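PDB 3UXF: fimbrial subunit type 1 from Actinomyces oris, which forms the shaft of type 1 fimbriae as their major subunit, a secreted pilin anchored to the cell wall. Local coordinates for residues F377-C382 and D402-G407. Numbering follows the deposited sequence.
Sequences FQVYEC and DPLTIG. With CA (calcium ion), chain C.
Pro403 sits against the ring of Tyr380, with its CA over one face, 3.8 Å from the ring centroid. This is a CH-pi contact, offset toward the rim of the ring. Pro403 CB adds to it at 3.8 Å from Tyr380 CZ. The CB of Tyr380 points away from the loop. With CG anti to the carbonyl carbon (chi1 -64°), the ring runs back alongside the proline, and the two side chains point the same way. Gln378 also touches Pro403: its chain, extended beyond CG, brings OE1 to 3.6 Å from Pro403 CG. Gln378 NE2 is hydrogen-bonded to Thr411 OG1.

A single direct hydrogen bond joins the backbones: Leu404 N donates to Val379 O at 2.8 Å, and the bond is nearly straight (173°). Beside it, a water accepts from Val379 N and can donate to Leu404 O, bridging the two backbones. Ile406 CD1 ends 3.6 Å from Val379 CB and also touches both methyls. Leu404 CD1 packs more loosely against Val379 CG1. Ile422 and Leu425 of strand 419-426 continue this apolar cluster.

At the other end, the CB of Asp402 points away from the strand, and its OD2 binds a calcium ion at 2.4 Å. Asp393, Asp395, Thr398 and Thr400 share that ion. The contact thus fastens a calcium-binding loop across strand 376-385 of the prealbumin-like C-terminal domain, a beta-sandwich fold of Gram-positive pilins.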
ATOM      1  N   PHE A 377     -36.807   0.508  13.454  1.00 12.08           N
ATOM      2  CA  PHE A 377     -35.948   1.560  12.961  1.00 11.59           C
ATOM      3  C   PHE A 377     -35.323   1.206  11.640  1.00 10.69           C
ATOM      4  O   PHE A 377     -35.074   0.033  11.356  1.00 11.70           O
ATOM      5  CB  PHE A 377     -34.826   1.793  13.956  1.00 10.78           C
ATOM      6  CG  PHE A 377     -35.299   2.302  15.271  1.00  9.35           C
ATOM      7  CD1 PHE A 377     -35.301   3.670  15.530  1.00  9.27           C
ATOM      8  CD2 PHE A 377     -35.708   1.420  16.268  1.00 12.17           C
ATOM      9  CE1 PHE A 377     -35.754   4.178  16.790  1.00 11.36           C
ATOM     10  CE2 PHE A 377     -36.154   1.910  17.516  1.00 12.54           C
ATOM     11  CZ  PHE A 377     -36.162   3.295  17.775  1.00 15.83           C
ATOM     12  N   GLN A 378     -35.024   2.233  10.864  1.00  9.72           N
ATOM     13  CA  GLN A 378     -34.171   2.075   9.694  1.00  8.84           C
ATOM     14  C   GLN A 378     -33.048   3.092   9.854  1.00 10.70           C
ATOM     15  O   GLN A 378     -33.125   3.969  10.725  1.00 11.19           O
ATOM     16  CB  GLN A 378     -34.932   2.345   8.404  1.00 10.49           C
ATOM     17  CG  GLN A 378     -36.074   1.356   8.290  1.00 11.50           C
ATOM     18  CD  GLN A 378     -36.665   1.300   6.905  1.00 14.76           C
ATOM     19  OE1 GLN A 378     -37.024   2.332   6.312  1.00 15.81           O
ATOM     20  NE2 GLN A 378     -36.776   0.080   6.366  1.00 17.20           N
ATOM     21  N   VAL A 379     -31.998   2.950   9.038  1.00 10.01           N
ATOM     22  CA  VAL A 379     -30.792   3.787   9.204  1.00 10.20           C
ATOM     23  C   VAL A 379     -30.430   4.447   7.884  1.00 10.77           C
ATOM     24  O   VAL A 379     -30.516   3.809   6.818  1.00 12.03           O
ATOM     25  CB  VAL A 379     -29.575   2.939   9.651  1.00  9.90           C
ATOM     26  CG1 VAL A 379     -28.368   3.851   9.977  1.00 11.41           C
ATOM     27  CG2 VAL A 379     -29.945   2.035  10.863  1.00 11.52           C
ATOM     28  N   TYR A 380     -30.011   5.717   7.942  1.00  9.72           N
ATOM     29  CA  TYR A 380     -29.554   6.429   6.753  1.00  9.67           C
ATOM     30  C   TYR A 380     -28.190   7.072   7.032  1.00  8.64           C
ATOM     31  O   TYR A 380     -27.842   7.320   8.189  1.00 10.68           O
ATOM     32  CB  TYR A 380     -30.526   7.578   6.416  1.00  9.98           C
ATOM     33  CG  TYR A 380     -31.922   7.123   6.032  1.00 11.14           C
ATOM     34  CD1 TYR A 380     -32.812   6.711   7.005  1.00 11.41           C
ATOM     35  CD2 TYR A 380     -32.350   7.154   4.701  1.00 11.93           C
ATOM     36  CE1 TYR A 380     -34.098   6.304   6.677  1.00 11.88           C
ATOM     37  CE2 TYR A 380     -33.641   6.720   4.352  1.00 13.74           C
ATOM     38  CZ  TYR A 380     -34.489   6.306   5.344  1.00 14.40           C
ATOM     39  OH  TYR A 380     -35.773   5.911   5.014  1.00 15.88           O
ATOM     40  N   GLU A 381     -27.463   7.383   5.959  1.00  9.85           N
ATOM     41  CA  GLU A 381     -26.449   8.426   6.077  1.00 10.46           C
ATOM     42  C   GLU A 381     -27.200   9.749   6.061  1.00 12.71           C
ATOM     43  O   GLU A 381     -28.231   9.850   5.406  1.00 13.51           O
ATOM     44  CB  GLU A 381     -25.431   8.342   4.955  1.00 11.19           C
ATOM     45  CG  GLU A 381     -24.459   7.167   5.179  1.00 12.39           C
ATOM     46  CD  GLU A 381     -23.410   7.008   4.095  1.00 16.64           C
ATOM     47  OE1 GLU A 381     -23.670   7.293   2.914  1.00 21.56           O
ATOM     48  OE2 GLU A 381     -22.301   6.585   4.430  1.00 16.12           O
ATOM     49  N   CYS A 382     -26.747  10.742   6.822  1.00 13.23           N
ATOM     50  CA  CYS A 382     -27.512  12.000   6.876  1.00 13.07           C
ATOM     51  C   CYS A 382     -26.615  13.155   7.227  1.00 15.21           C
ATOM     52  O   CYS A 382     -25.509  12.985   7.725  1.00 13.77           O
ATOM     53  CB  CYS A 382     -28.650  11.938   7.898  1.00 13.76           C
ATOM     54  SG  CYS A 382     -28.011  11.688   9.591  1.00 13.52           S
ATOM     55  N   ASP A 402     -33.972   5.876  -0.083  1.00 20.24           N
ATOM     56  CA  ASP A 402     -33.873   4.533   0.482  1.00 19.12           C
ATOM     57  C   ASP A 402     -32.963   4.534   1.704  1.00 14.67           C
ATOM     58  O   ASP A 402     -31.960   5.252   1.715  1.00 16.00           O
ATOM     59  CB  ASP A 402     -33.271   3.544  -0.512  1.00 19.51           C
ATOM     60  CG  ASP A 402     -34.059   3.450  -1.794  1.00 25.55           C
ATOM     61  OD1 ASP A 402     -35.150   2.839  -1.802  1.00 29.37           O
ATOM     62  OD2 ASP A 402     -33.572   3.997  -2.781  1.00 24.55           O
ATOM     63  N   PRO A 403     -33.289   3.696   2.691  1.00 16.13           N
ATOM     64  CA  PRO A 403     -32.414   3.472   3.845  1.00 14.17           C
ATOM     65  C   PRO A 403     -31.261   2.553   3.463  1.00 14.72           C
ATOM     66  O   PRO A 403     -31.221   1.943   2.376  1.00 15.97           O
ATOM     67  CB  PRO A 403     -33.341   2.765   4.845  1.00 14.40           C
ATOM     68  CG  PRO A 403     -34.273   1.969   3.977  1.00 16.46           C
ATOM     69  CD  PRO A 403     -34.545   2.931   2.815  1.00 15.95           C
ATOM     70  N   LEU A 404     -30.299   2.461   4.370  1.00 12.85           N
ATOM     71  CA  LEU A 404     -29.160   1.580   4.177  1.00 12.18           C
ATOM     72  C   LEU A 404     -29.495   0.113   4.366  1.00 13.72           C
ATOM     73  O   LEU A 404     -30.303  -0.275   5.234  1.00 13.95           O
ATOM     74  CB  LEU A 404     -28.063   1.939   5.181  1.00 10.71           C
ATOM     75  CG  LEU A 404     -27.474   3.331   5.094  1.00 11.48           C
ATOM     76  CD1 LEU A 404     -26.534   3.472   6.270  1.00 13.45           C
ATOM     77  CD2 LEU A 404     -26.718   3.521   3.764  1.00 13.16           C
ATOM     78  N   THR A 405     -28.815  -0.728   3.579  1.00 13.10           N
ATOM     79  CA  THR A 405     -28.853  -2.153   3.822  1.00 13.37           C
ATOM     80  C   THR A 405     -27.607  -2.486   4.623  1.00 11.71           C
ATOM     81  O   THR A 405     -26.487  -2.191   4.188  1.00 11.43           O
ATOM     82  CB  THR A 405     -28.819  -2.929   2.479  1.00 14.62           C
ATOM     83  OG1 THR A 405     -30.020  -2.638   1.739  1.00 18.55           O
ATOM     84  CG2 THR A 405     -28.729  -4.446   2.709  1.00 17.35           C
ATOM     85  N   ILE A 406     -27.809  -3.036   5.817  1.00 10.07           N
ATOM     86  CA  ILE A 406     -26.736  -3.268   6.787  1.00 10.29           C
ATOM     87  C   ILE A 406     -26.835  -4.749   7.138  1.00 11.65           C
ATOM     88  O   ILE A 406     -27.842  -5.208   7.691  1.00 12.26           O
ATOM     89  CB  ILE A 406     -27.009  -2.435   8.048  1.00 10.85           C
ATOM     90  CG1 ILE A 406     -27.078  -0.943   7.694  1.00 11.62           C
ATOM     91  CG2 ILE A 406     -25.945  -2.726   9.076  1.00 10.31           C
ATOM     92  CD1 ILE A 406     -27.686  -0.065   8.832  1.00 10.07           C
ATOM     93  N   GLY A 407     -25.800  -5.503   6.809  1.00 11.39           N
ATOM     94  CA  GLY A 407     -25.824  -6.941   7.059  1.00 13.26           C
ATOM     95  C   GLY A 407     -26.977  -7.617   6.334  1.00 14.58           C
ATOM     96  O   GLY A 407     -27.533  -8.602   6.833  1.00 15.03           O
TER
HETATM   97 CA    CA C   2     -33.415   6.006  -4.139  1.00 23.45          CA
HETATM   98  O   HOH W   1     -31.830   0.647   7.419  1.00 13.99           O